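PDB 5I4M: amidase, hydantoinase/carbamoylase family from Burkholderia vietnamiensis, which probably hydrolyses N-carbamoyl-L-amino acids at a two-zinc centre, as a member of the peptidase M20 family. Local coordinates for residues A206-H211 with P389-F394; A357-A362 with L422-S427. All blocks are in the same frame, centred on the assembly; numbering follows the deposited sequence.

Contact 1 (A206-H211 with P389-F394); sequences AAFELH and PTSMVF. With ZN (zinc ion), chain C.
Met-392 and Glu-209 lie side by side on the same face of two neighbouring parallel strands. Met-392 CB sits 3.3 Å from Glu-209 O. CG leaves anti to the carbonyl carbon and passes the same oxygen at a longer distance. SD swings clear of Glu-209. The chain then bends at SD (chi3 70°), which turns the methyl back toward the neighbouring strand. CE ends 3.7 Å from both Glu-209 CG and Glu-209 O, and also touches His-211 CB. The Glu-209 chain is extended, and its carboxylate is bound beyond the pair: OE2 to Ser-103 OG and OE1 to the backbone N of Ala-381. The Met-392 side chain also touches His-379 and Ala-381.

Five backbone hydrogen bonds join the strands in parallel register. Ala-207 N gives one to Pro-389 O and Ser-391 N one to Ala-207 O. The Glu-209 N to Ser-391 O bond is the longest of the five, at 3.3 Å. Val-393 N bonds to Glu-209 O. His-211 N sits 2.9 Å from Val-393 O, nearly on the line of that carbonyl, though its N-H is bent from the line (154°). These strands belong to the catalytic domain of the M20 fold, where strand 206-212 lies between strands 99-103 and 390-395.

His-211 stands at the metal end of the pair. Its CB is 4.0 Å from Phe-394 CE1, and its NE2 binds zinc at 2.2 Å. His-104, Asp-115 and a water also bind this zinc. The bound 3-phosphoglyceric acid touches His-211 as well.

The other face carries Phe-208, Ser-391, Leu-210 and Val-393. Ser-391 OG meets the Phe-208 ring obliquely, 3.7 Å from CE1. Further along, Leu-210 CD1 packs on Val-393 CG1, also at 3.7 Å.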
loop_
_atom_site.group_PDB
_atom_site.type_symbol
_atom_site.label_atom_id
_atom_site.label_comp_id
_atom_site.label_asym_id
_atom_site.label_seq_id
_atom_site.Cartn_x
_atom_site.Cartn_y
_atom_site.Cartn_z
ATOM N N ALA A 206 -6.910 34.000 -26.301
ATOM C CA ALA A 206 -5.594 33.382 -26.202
ATOM C C ALA A 206 -5.400 32.941 -24.764
ATOM O O ALA A 206 -6.051 33.457 -23.853
ATOM C CB ALA A 206 -4.473 34.338 -26.622
ATOM N N ALA A 207 -4.491 31.986 -24.569
ATOM C CA ALA A 207 -4.208 31.457 -23.242
ATOM C C ALA A 207 -2.708 31.256 -23.092
ATOM O O ALA A 207 -2.030 30.862 -24.045
ATOM C CB ALA A 207 -4.944 30.135 -23.000
ATOM N N PHE A 208 -2.184 31.574 -21.907
ATOM C CA PHE A 208 -0.787 31.342 -21.571
ATOM C C PHE A 208 -0.735 30.756 -20.169
ATOM O O PHE A 208 -1.451 31.221 -19.285
ATOM C CB PHE A 208 0.048 32.635 -21.590
ATOM C CG PHE A 208 0.125 33.305 -22.928
ATOM C CD1 PHE A 208 1.139 32.989 -23.818
ATOM C CD2 PHE A 208 -0.803 34.270 -23.288
ATOM C CE1 PHE A 208 1.214 33.608 -25.057
ATOM C CE2 PHE A 208 -0.733 34.900 -24.510
ATOM C CZ PHE A 208 0.280 34.569 -25.403
ATOM N N GLU A 209 0.114 29.754 -19.959
ATOM C CA GLU A 209 0.356 29.234 -18.618
ATOM C C GLU A 209 1.842 29.330 -18.290
ATOM O O GLU A 209 2.697 28.880 -19.061
ATOM C CB GLU A 209 -0.136 27.788 -18.474
ATOM C CG GLU A 209 0.174 27.172 -17.087
ATOM C CD GLU A 209 -0.562 25.868 -16.841
ATOM O OE1 GLU A 209 -1.294 25.433 -17.749
ATOM O OE2 GLU A 209 -0.435 25.289 -15.733
ATOM N N LEU A 210 2.136 29.921 -17.145
ATOM C CA LEU A 210 3.482 30.034 -16.603
ATOM C C LEU A 210 3.712 28.890 -15.615
ATOM O O LEU A 210 2.857 28.623 -14.762
ATOM C CB LEU A 210 3.630 31.401 -15.921
ATOM C CG LEU A 210 4.843 31.666 -15.036
ATOM C CD1 LEU A 210 6.111 31.646 -15.857
ATOM C CD2 LEU A 210 4.659 33.022 -14.334
ATOM N N HIS A 211 4.844 28.195 -15.737
ATOM C CA HIS A 211 5.078 27.007 -14.913
ATOM C C HIS A 211 6.575 26.786 -14.748
ATOM O O HIS A 211 7.366 27.183 -15.605
ATOM C CB HIS A 211 4.446 25.774 -15.565
ATOM C CG HIS A 211 4.067 24.693 -14.602
ATOM N ND1 HIS A 211 4.995 23.867 -14.002
ATOM C CD2 HIS A 211 2.852 24.281 -14.163
ATOM C CE1 HIS A 211 4.364 22.994 -13.229
ATOM N NE2 HIS A 211 3.065 23.227 -13.307
ATOM N N PRO A 389 -5.840 29.627 -29.100
ATOM C CA PRO A 389 -4.386 29.793 -29.275
ATOM C C PRO A 389 -3.704 29.864 -27.918
ATOM O O PRO A 389 -4.016 30.730 -27.105
ATOM C CB PRO A 389 -4.266 31.123 -30.036
ATOM C CG PRO A 389 -5.624 31.405 -30.584
ATOM C CD PRO A 389 -6.618 30.732 -29.695
ATOM N N THR A 390 -2.775 28.934 -27.674
ATOM C CA THR A 390 -2.195 28.720 -26.346
ATOM C C THR A 390 -0.699 28.449 -26.461
ATOM O O THR A 390 -0.268 27.777 -27.396
ATOM C CB THR A 390 -2.854 27.514 -25.651
ATOM O OG1 THR A 390 -4.267 27.716 -25.544
ATOM C CG2 THR A 390 -2.255 27.248 -24.252
ATOM N N SER A 391 0.091 28.943 -25.505
ATOM C CA SER A 391 1.430 28.393 -25.298
ATOM C C SER A 391 1.783 28.573 -23.826
ATOM O O SER A 391 0.941 28.967 -23.014
ATOM C CB SER A 391 2.459 29.035 -26.242
ATOM O OG SER A 391 2.845 30.338 -25.824
ATOM N N MET A 392 3.027 28.259 -23.473
ATOM C CA MET A 392 3.452 28.287 -22.079
ATOM C C MET A 392 4.786 29.003 -21.923
ATOM O O MET A 392 5.565 29.143 -22.868
ATOM C CB MET A 392 3.574 26.874 -21.496
ATOM C CG MET A 392 2.272 26.084 -21.513
ATOM S SD MET A 392 2.481 24.522 -20.621
ATOM C CE MET A 392 2.612 25.144 -18.933
ATOM N N VAL A 393 5.029 29.440 -20.689
ATOM C CA VAL A 393 6.278 30.062 -20.264
ATOM C C VAL A 393 6.863 29.179 -19.175
ATOM O O VAL A 393 6.189 28.910 -18.179
ATOM C CB VAL A 393 6.054 31.478 -19.720
ATOM C CG1 VAL A 393 7.393 32.116 -19.320
ATOM C CG2 VAL A 393 5.299 32.337 -20.720
ATOM N N PHE A 394 8.098 28.712 -19.370
ATOM C CA PHE A 394 8.822 27.967 -18.347
ATOM C C PHE A 394 9.889 28.848 -17.709
ATOM O O PHE A 394 10.470 29.717 -18.362
ATOM C CB PHE A 394 9.522 26.723 -18.909
ATOM C CG PHE A 394 8.653 25.474 -18.987
ATOM C CD1 PHE A 394 7.313 25.487 -18.614
ATOM C CD2 PHE A 394 9.205 24.283 -19.438
ATOM C CE1 PHE A 394 6.545 24.334 -18.695
ATOM C CE2 PHE A 394 8.444 23.129 -19.522
ATOM C CZ PHE A 394 7.109 23.155 -19.147
HETATM ZN ZN ZN C . 1.721 21.593 -12.572
HETATM O O HOH W 1 0.505 21.887 -14.364
#

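Contact 2 (A357-A362 with L422-S427)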
loop_
_atom_site.group_PDB
_atom_site.type_symbol
_atom_site.label_atom_id
_atom_site.label_comp_id
_atom_site.label_asym_id
_atom_site.label_seq_id
_atom_site.Cartn_x
_atom_site.Cartn_y
_atom_site.Cartn_z
ATOM N N ALA A 357 5.614 32.885 -30.328
ATOM C CA ALA A 357 6.378 34.062 -30.723
ATOM C C ALA A 357 6.233 35.190 -29.710
ATOM O O ALA A 357 7.190 35.930 -29.451
ATOM C CB ALA A 357 5.932 34.532 -32.105
ATOM N N ALA A 358 5.036 35.342 -29.132
ATOM C CA ALA A 358 4.816 36.385 -28.134
ATOM C C ALA A 358 5.638 36.128 -26.880
ATOM O O ALA A 358 6.140 37.072 -26.262
ATOM C CB ALA A 358 3.330 36.489 -27.785
ATOM N N VAL A 359 5.770 34.858 -26.486
ATOM C CA VAL A 359 6.591 34.498 -25.332
ATOM C C VAL A 359 8.061 34.786 -25.616
ATOM O O VAL A 359 8.773 35.378 -24.792
ATOM C CB VAL A 359 6.361 33.021 -24.964
ATOM C CG1 VAL A 359 7.351 32.560 -23.911
ATOM C CG2 VAL A 359 4.929 32.822 -24.474
ATOM N N ARG A 360 8.532 34.387 -26.798
ATOM C CA ARG A 360 9.908 34.670 -27.186
ATOM C C ARG A 360 10.166 36.175 -27.237
ATOM O O ARG A 360 11.184 36.658 -26.721
ATOM C CB ARG A 360 10.198 34.010 -28.536
ATOM C CG ARG A 360 11.672 33.889 -28.882
ATOM C CD ARG A 360 11.890 33.151 -30.222
ATOM N NE ARG A 360 11.615 31.715 -30.135
ATOM C CZ ARG A 360 10.615 31.102 -30.764
ATOM N NH1 ARG A 360 9.782 31.793 -31.537
ATOM N NH2 ARG A 360 10.440 29.798 -30.619
ATOM N N ALA A 361 9.239 36.933 -27.837
ATOM C CA ALA A 361 9.388 38.387 -27.918
ATOM C C ALA A 361 9.459 39.015 -26.534
ATOM O O ALA A 361 10.229 39.960 -26.308
ATOM C CB ALA A 361 8.232 38.992 -28.714
ATOM N N ALA A 362 8.657 38.509 -25.596
ATOM C CA ALA A 362 8.685 39.044 -24.241
ATOM C C ALA A 362 10.006 38.742 -23.553
ATOM O O ALA A 362 10.539 39.589 -22.826
ATOM C CB ALA A 362 7.520 38.493 -23.424
ATOM N N LEU A 422 3.504 38.551 -18.306
ATOM C CA LEU A 422 2.894 39.875 -18.388
ATOM C C LEU A 422 2.906 40.413 -19.810
ATOM O O LEU A 422 1.874 40.850 -20.331
ATOM C CB LEU A 422 3.628 40.842 -17.454
ATOM C CG LEU A 422 3.248 42.323 -17.528
ATOM C CD1 LEU A 422 1.775 42.520 -17.170
ATOM C CD2 LEU A 422 4.151 43.166 -16.610
ATOM N N HIS A 423 4.068 40.396 -20.460
ATOM C CA HIS A 423 4.124 41.015 -21.777
ATOM C C HIS A 423 3.532 40.144 -22.870
ATOM O O HIS A 423 2.948 40.680 -23.822
ATOM C CB HIS A 423 5.548 41.437 -22.096
ATOM C CG HIS A 423 5.868 42.773 -21.514
ATOM N ND1 HIS A 423 5.676 43.945 -22.211
ATOM C CD2 HIS A 423 6.242 43.135 -20.264
ATOM C CE1 HIS A 423 5.983 44.970 -21.434
ATOM N NE2 HIS A 423 6.329 44.505 -20.247
ATOM N N ALA A 424 3.646 38.823 -22.762
ATOM C CA ALA A 424 2.969 37.967 -23.728
ATOM C C ALA A 424 1.464 38.159 -23.648
ATOM O O ALA A 424 0.781 38.238 -24.677
ATOM C CB ALA A 424 3.341 36.505 -23.490
ATOM N N MET A 425 0.928 38.241 -22.432
ATOM C CA MET A 425 -0.500 38.490 -22.271
ATOM C C MET A 425 -0.870 39.875 -22.775
ATOM O O MET A 425 -1.869 40.042 -23.486
ATOM C CB MET A 425 -0.905 38.325 -20.807
ATOM C CG MET A 425 -0.824 36.894 -20.310
ATOM S SD MET A 425 -1.457 36.786 -18.627
ATOM C CE MET A 425 -3.194 37.148 -18.889
ATOM N N LEU A 426 -0.074 40.887 -22.415
ATOM C CA LEU A 426 -0.341 42.240 -22.900
ATOM C C LEU A 426 -0.359 42.285 -24.417
ATOM O O LEU A 426 -1.216 42.942 -25.020
ATOM C CB LEU A 426 0.710 43.210 -22.372
ATOM C CG LEU A 426 0.364 43.974 -21.106
ATOM C CD1 LEU A 426 1.562 44.811 -20.697
ATOM C CD2 LEU A 426 -0.864 44.846 -21.338
ATOM N N SER A 427 0.589 41.597 -25.048
ATOM C CA SER A 427 0.661 41.600 -26.502
ATOM C C SER A 427 -0.656 41.147 -27.121
ATOM O O SER A 427 -1.145 41.757 -28.077
ATOM C CB SER A 427 1.814 40.709 -26.954
ATOM O OG SER A 427 1.964 40.748 -28.358
#
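Ala-358 and Ala-424 face each other where two helices of the M20 catalytic domain pack over one side of its central sheet. The short helical segments approach to 8.2 Å between axes, with 130° between their directions. Small side chains at the crossing go with this close approach. No hydrogen bond links the two segments, and the contact is purely van der Waals.

Ala-358 comes first along 357-362. Its CB points toward the other helix and lies 4.3 Å from Ala-424 CB. The Ala-424 methyl is slightly nearer to the backbone, 4.0 Å from Ala-358 O. That oxygen already accepts the helical hydrogen bond from Ala-362 N.

Val-359 is next. Its CB points away from the other helix, but CG2 lies beside the backbone N, anti to the carbonyl carbon, and reaches Ala-424 CB at 4.1 Å. The Ala-424 methyl therefore meets both Ala-358 and Val-359. Val-359 also packs on strand residues Ser-391 and Val-393.

One turn after Ala-358, Ala-362 presents its methyl to the start of the other segment. The imidazole of His-423 leads away from this contact. Its NE2 is hydrogen-bonded to Ile-25 O, and its ring meets that of Phe-366 with the planes at about 70°. Ala-362 CB instead touches the base of the histidine, 3.8 Å from His-423 CB, and lies 3.9 Å from Ala-424 N.

The two contacts are neighbouring layers of the catalytic domain, with centres about 10 Å apart. Contact 1 joins two strands, and contact 2 joins two helices lying against one face of them. Their segments alternate along the chain: strand 206-212, helix 353-365, strand 390-395, then helix 411-429. Phe-208, Ser-391, Val-359 and Ala-424 meet between the layers. Ser-391 OG lies 3.5 Å from Val-359 CG2, and Phe-208 CE2 is 3.7 Å from Ala-424 O. The zinc ligand His-211 is on the other face of the strands, about 11 Å from Val-359 between side chains. The helix pair thus backs the strands on the side away from the metal site.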